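Local coordinates for protein diketoreductase (Acinetobacter baylyi, PDB 4E13) that probably catalyses the NAD-dependent, reversible oxidation of (3S)-3-hydroxyacyl-CoA to 3-oxoacyl-CoA, a step of fatty acid beta-oxidation, and binds NAD, at residues Ile19-Ala24 against Lys68-Ile73; Arg135-Leu140 against Lys161-Val166. All coordinates share one frame; numbering follows the deposited sequence.

In the fold
Both contacts belong to the Rossmann-type NAD-binding part of the chain, yet they share no helix or strand: contact 1 joins helix 14-25 to helix 65-71 and the loop residue Ile73 that follows it, whereas contact 2 ties the start of strand 139-144 to the start of helix 164-176. Their centres lie about 26 Å apart, and each is partly buried: Phe21 and Ile73 in contact 1, and Phe139, Leu140 and Val166 in contact 2, are buried, Lys161 is exposed, and the other touching residues are partly open. Contact 1 is apolar, with no hydrogen bond between its segments; contact 2 adds a threonine hydroxyl bonded to a strand carbonyl, beside an aspartate N-cap.

Contact 1. Residues Ile19-Ala24 against Lys68-Ile73; sequences IAFQTA and KALGGI
Phe21 swings CG anti to its own backbone N (chi1 -167°), which carries the ring out from helix 14-25 to the backbone of Leu70, while Ile73, with CG1 anti to its carbonyl carbon (chi1 -66°), sends its long branch back to meet both Phe21 and Ala24. The ring touches along one side: CE1 of Phe21 lies 4.0 Å from CA of Leu70, and CD1 of Phe21 is 4.1 Å from CD1 of Ile73. The two side chains cross at about a right angle, and the CD1 methyl of Ile73 meets the ring obliquely. One turn on, Ala24 points at the other segment, its CB 3.9 Å from CG1 of Ile73. Ala69 faces it in turn, and CA of Ala24 and CA of Ala69 come within 5.5 Å. No hydrogen bond crosses, so the grip is purely van der Waals. Helix 14-25 follows strand 6-10 in this Rossmann-type domain and has NAD-binding Val14 and Leu15 at its start; against it pack helix 65-71 and the run into outer strand 74-76. Helix 37-57 covers Phe21 and Leu70, with Tyr54 meeting the Phe21 ring edge-to-face, and strand 29-33 supports Ala20 and Ala24 through Val30.

Contact 2. Residues Arg135-Leu140 against Lys161-Val166; sequences RGDKFL and KTDPEV
Thr162 packs against the start of strand 139-144, and its side chain can be followed outward from CB, which sits 3.9 Å from O of Phe139. There it divides. With OG1 anti to the carbonyl carbon (chi1 -59°), the hydroxyl reaches the same oxygen: OG1 of Thr162 donates to O of Phe139 at 2.9 Å, tilted 19° from the carbonyl plane. It also accepts from N of Thr159, so two bonds fix the rotation of the hydroxyl. CG2 of Thr162 lies 4.0 Å from O of Phe139 and also reaches CB of Leu140. On the backbone, CA of Thr162 makes a CA-H...O contact with O of Gly136, and CA of Asp137 makes another with O of Lys161. Val166 packs its CG1 4.1 Å from CA of Lys138 and also touches Ile116 of strand 116-119, so the N-terminus of helix 164-176 is joined to two strands of the NAD-binding domain. Asp163 is the N-cap of that helix: its OD1 accepts from N of Glu165 at 2.9 Å, from above the carboxylate plane. Lys138 sends its ammonium to Lys114 O. Acidic groups gather here, OD2 of Asp137 lying 4.5 Å from OD2 of Asp163; that crowding would tend to raise their proton affinity, although the helix dipole probably offsets part of it.

Contact 1. Residues Ile19-Ala24 against Lys68-Ile73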
loop_
_atom_site.group_PDB
_atom_site.type_symbol
_atom_site.label_atom_id
_atom_site.label_comp_id
_atom_site.label_asym_id
_atom_site.label_seq_id
_atom_site.Cartn_x
_atom_site.Cartn_y
_atom_site.Cartn_z
ATOM N N ILE A 19 -14.807 3.830 -21.930
ATOM C CA ILE A 19 -15.942 3.011 -21.558
ATOM C C ILE A 19 -16.722 2.587 -22.803
ATOM O O ILE A 19 -16.992 1.399 -22.997
ATOM C CB ILE A 19 -16.885 3.751 -20.592
ATOM C CG1 ILE A 19 -16.161 4.089 -19.289
ATOM C CG2 ILE A 19 -18.095 2.888 -20.289
ATOM C CD1 ILE A 19 -16.975 4.950 -18.320
ATOM N N ALA A 20 -17.094 3.562 -23.631
ATOM C CA ALA A 20 -17.856 3.294 -24.852
ATOM C C ALA A 20 -17.129 2.286 -25.725
ATOM O O ALA A 20 -17.743 1.355 -26.254
ATOM C CB ALA A 20 -18.066 4.584 -25.642
ATOM N N PHE A 21 -15.817 2.467 -25.877
ATOM C CA PHE A 21 -15.091 1.653 -26.831
ATOM C C PHE A 21 -14.938 0.206 -26.372
ATOM O O PHE A 21 -15.113 -0.723 -27.164
ATOM C CB PHE A 21 -13.731 2.236 -27.184
ATOM C CG PHE A 21 -13.132 1.583 -28.373
ATOM C CD1 PHE A 21 -13.444 2.043 -29.655
ATOM C CD2 PHE A 21 -12.263 0.501 -28.233
ATOM C CE1 PHE A 21 -12.895 1.431 -30.793
ATOM C CE2 PHE A 21 -11.712 -0.116 -29.350
ATOM C CZ PHE A 21 -12.025 0.349 -30.635
ATOM N N GLN A 22 -14.600 0.021 -25.103
ATOM C CA GLN A 22 -14.502 -1.310 -24.513
ATOM C C GLN A 22 -15.854 -2.033 -24.655
ATOM O O GLN A 22 -15.919 -3.241 -24.912
ATOM C CB GLN A 22 -14.160 -1.163 -23.027
ATOM C CG GLN A 22 -14.058 -2.488 -22.254
ATOM C CD GLN A 22 -12.738 -3.206 -22.476
ATOM O OE1 GLN A 22 -11.862 -2.705 -23.181
ATOM N NE2 GLN A 22 -12.582 -4.371 -21.863
ATOM N N THR A 23 -16.940 -1.289 -24.473
ATOM C CA THR A 23 -18.283 -1.866 -24.534
ATOM C C THR A 23 -18.627 -2.267 -25.960
ATOM O O THR A 23 -19.193 -3.342 -26.188
ATOM C CB THR A 23 -19.336 -0.877 -23.961
ATOM O OG1 THR A 23 -18.994 -0.584 -22.601
ATOM C CG2 THR A 23 -20.741 -1.486 -23.988
ATOM N N ALA A 24 -18.271 -1.416 -26.920
ATOM C CA ALA A 24 -18.466 -1.736 -28.342
ATOM C C ALA A 24 -17.576 -2.905 -28.732
ATOM O O ALA A 24 -17.970 -3.763 -29.528
ATOM C CB ALA A 24 -18.134 -0.537 -29.221
ATOM N N LYS A 68 -13.726 -2.751 -36.608
ATOM C CA LYS A 68 -15.123 -3.106 -36.752
ATOM C C LYS A 68 -15.918 -2.558 -35.573
ATOM O O LYS A 68 -17.034 -2.060 -35.742
ATOM C CB LYS A 68 -15.300 -4.621 -36.870
ATOM C CG LYS A 68 -16.742 -5.025 -37.092
ATOM C CD LYS A 68 -16.929 -6.536 -37.119
ATOM C CE LYS A 68 -18.404 -6.893 -37.262
ATOM N NZ LYS A 68 -19.224 -6.291 -36.164
ATOM N N ALA A 69 -15.345 -2.640 -34.378
ATOM C CA ALA A 69 -15.993 -2.079 -33.199
ATOM C C ALA A 69 -16.151 -0.565 -33.374
ATOM O O ALA A 69 -17.215 -0.001 -33.089
ATOM C CB ALA A 69 -15.177 -2.392 -31.948
ATOM N N LEU A 70 -15.084 0.081 -33.848
ATOM C CA LEU A 70 -15.098 1.513 -34.104
ATOM C C LEU A 70 -16.246 1.861 -35.052
ATOM O O LEU A 70 -17.093 2.705 -34.743
ATOM C CB LEU A 70 -13.770 1.946 -34.727
ATOM C CG LEU A 70 -13.607 3.396 -35.212
ATOM C CD1 LEU A 70 -13.715 4.384 -34.065
ATOM C CD2 LEU A 70 -12.250 3.539 -35.882
ATOM N N GLY A 71 -16.268 1.196 -36.203
ATOM C CA GLY A 71 -17.283 1.478 -37.209
ATOM C C GLY A 71 -18.720 1.282 -36.760
ATOM O O GLY A 71 -19.639 1.876 -37.330
ATOM N N GLY A 72 -18.929 0.464 -35.736
ATOM C CA GLY A 72 -20.289 0.169 -35.318
ATOM C C GLY A 72 -20.898 1.146 -34.320
ATOM O O GLY A 72 -22.088 1.053 -34.003
ATOM N N ILE A 73 -20.090 2.077 -33.817
ATOM C CA ILE A 73 -20.542 3.012 -32.780
ATOM C C ILE A 73 -21.440 4.106 -33.364
ATOM O O ILE A 73 -21.161 4.646 -34.437
ATOM C CB ILE A 73 -19.332 3.704 -32.086
ATOM C CG1 ILE A 73 -18.499 2.689 -31.294
ATOM C CG2 ILE A 73 -19.799 4.854 -31.215
ATOM C CD1 ILE A 73 -17.225 3.268 -30.719
#

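Contact 2. Residues Arg135-Leu140 against Lys161-Val166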
loop_
_atom_site.group_PDB
_atom_site.type_symbol
_atom_site.label_atom_id
_atom_site.label_comp_id
_atom_site.label_asym_id
_atom_site.label_seq_id
_atom_site.Cartn_x
_atom_site.Cartn_y
_atom_site.Cartn_z
ATOM N N ARG A 135 -35.401 7.337 -10.633
ATOM C CA ARG A 135 -35.508 5.884 -10.709
ATOM C C ARG A 135 -34.489 5.176 -9.816
ATOM O O ARG A 135 -33.845 4.210 -10.229
ATOM C CB ARG A 135 -35.444 5.392 -12.159
ATOM C CG ARG A 135 -34.176 5.741 -12.913
ATOM C CD ARG A 135 -34.266 5.255 -14.355
ATOM N NE ARG A 135 -35.281 5.971 -15.127
ATOM C CZ ARG A 135 -35.617 5.679 -16.381
ATOM N NH1 ARG A 135 -35.026 4.678 -17.016
ATOM N NH2 ARG A 135 -36.546 6.388 -17.007
ATOM N N GLY A 136 -34.367 5.668 -8.584
ATOM C CA GLY A 136 -33.398 5.158 -7.625
ATOM C C GLY A 136 -33.171 3.655 -7.563
ATOM O O GLY A 136 -32.092 3.214 -7.158
ATOM N N ASP A 137 -34.165 2.859 -7.942
ATOM C CA ASP A 137 -33.995 1.405 -7.917
ATOM C C ASP A 137 -33.157 0.956 -9.112
ATOM O O ASP A 137 -32.724 -0.199 -9.185
ATOM C CB ASP A 137 -35.347 0.688 -7.959
ATOM C CG ASP A 137 -36.118 0.986 -9.226
ATOM O OD1 ASP A 137 -36.152 2.170 -9.629
ATOM O OD2 ASP A 137 -36.671 0.036 -9.829
ATOM N N LYS A 138 -32.950 1.878 -10.051
ATOM C CA LYS A 138 -32.183 1.615 -11.265
ATOM C C LYS A 138 -30.992 2.559 -11.395
ATOM O O LYS A 138 -30.470 2.757 -12.494
ATOM C CB LYS A 138 -33.079 1.745 -12.499
ATOM C CG LYS A 138 -34.138 0.668 -12.633
ATOM C CD LYS A 138 -35.082 1.002 -13.777
ATOM C CE LYS A 138 -36.037 -0.142 -14.096
ATOM N NZ LYS A 138 -35.331 -1.294 -14.725
ATOM N N PHE A 139 -30.571 3.151 -10.283
ATOM C CA PHE A 139 -29.415 4.029 -10.298
ATOM C C PHE A 139 -28.332 3.530 -9.358
ATOM O O PHE A 139 -28.583 3.262 -8.180
ATOM C CB PHE A 139 -29.799 5.457 -9.935
ATOM C CG PHE A 139 -28.634 6.406 -9.909
ATOM C CD1 PHE A 139 -28.246 7.018 -8.726
ATOM C CD2 PHE A 139 -27.924 6.685 -11.074
ATOM C CE1 PHE A 139 -27.166 7.899 -8.695
ATOM C CE2 PHE A 139 -26.844 7.564 -11.059
ATOM C CZ PHE A 139 -26.460 8.176 -9.865
ATOM N N LEU A 140 -27.123 3.408 -9.891
ATOM C CA LEU A 140 -25.965 3.000 -9.112
ATOM C C LEU A 140 -24.700 3.575 -9.725
ATOM O O LEU A 140 -24.761 4.318 -10.710
ATOM C CB LEU A 140 -25.899 1.473 -8.996
ATOM C CG LEU A 140 -25.999 0.596 -10.249
ATOM C CD1 LEU A 140 -24.920 0.939 -11.264
ATOM C CD2 LEU A 140 -25.917 -0.873 -9.853
ATOM N N LYS A 161 -31.242 2.561 -1.913
ATOM C CA LYS A 161 -32.463 2.509 -2.718
ATOM C C LYS A 161 -32.308 1.551 -3.907
ATOM O O LYS A 161 -33.302 1.068 -4.457
ATOM C CB LYS A 161 -32.770 3.912 -3.258
ATOM C CG LYS A 161 -32.620 5.031 -2.224
ATOM C CD LYS A 161 -32.786 6.406 -2.867
ATOM C CE LYS A 161 -32.180 7.517 -2.009
ATOM N NZ LYS A 161 -32.761 7.618 -0.641
ATOM N N THR A 162 -31.062 1.292 -4.303
ATOM C CA THR A 162 -30.765 0.501 -5.501
ATOM C C THR A 162 -31.389 -0.892 -5.472
ATOM O O THR A 162 -31.357 -1.584 -4.453
ATOM C CB THR A 162 -29.241 0.342 -5.705
ATOM O OG1 THR A 162 -28.635 1.635 -5.830
ATOM C CG2 THR A 162 -28.948 -0.488 -6.946
ATOM N N ASP A 163 -31.935 -1.306 -6.610
ATOM C CA ASP A 163 -32.544 -2.622 -6.747
ATOM C C ASP A 163 -31.482 -3.700 -6.956
ATOM O O ASP A 163 -30.751 -3.686 -7.951
ATOM C CB ASP A 163 -33.516 -2.625 -7.929
ATOM C CG ASP A 163 -34.150 -3.983 -8.168
ATOM O OD1 ASP A 163 -33.742 -4.962 -7.507
ATOM O OD2 ASP A 163 -35.052 -4.072 -9.031
ATOM N N PRO A 164 -31.402 -4.664 -6.030
ATOM C CA PRO A 164 -30.439 -5.771 -6.077
ATOM C C PRO A 164 -30.383 -6.563 -7.385
ATOM O O PRO A 164 -29.314 -7.044 -7.769
ATOM C CB PRO A 164 -30.862 -6.656 -4.903
ATOM C CG PRO A 164 -31.534 -5.715 -3.966
ATOM C CD PRO A 164 -32.262 -4.740 -4.837
ATOM N N GLU A 165 -31.508 -6.710 -8.074
ATOM C CA GLU A 165 -31.503 -7.457 -9.334
ATOM C C GLU A 165 -30.880 -6.601 -10.447
ATOM O O GLU A 165 -30.414 -7.123 -11.465
ATOM C CB GLU A 165 -32.926 -7.863 -9.728
ATOM C CG GLU A 165 -33.844 -6.665 -9.966
ATOM C CD GLU A 165 -35.228 -7.047 -10.460
ATOM O OE1 GLU A 165 -35.433 -8.228 -10.817
ATOM O OE2 GLU A 165 -36.109 -6.157 -10.495
ATOM N N VAL A 166 -30.892 -5.283 -10.246
ATOM C CA VAL A 166 -30.283 -4.338 -11.186
ATOM C C VAL A 166 -28.773 -4.328 -10.951
ATOM O O VAL A 166 -27.974 -4.404 -11.891
ATOM C CB VAL A 166 -30.839 -2.906 -10.966
ATOM C CG1 VAL A 166 -30.149 -1.907 -11.874
ATOM C CG2 VAL A 166 -32.339 -2.882 -11.201
#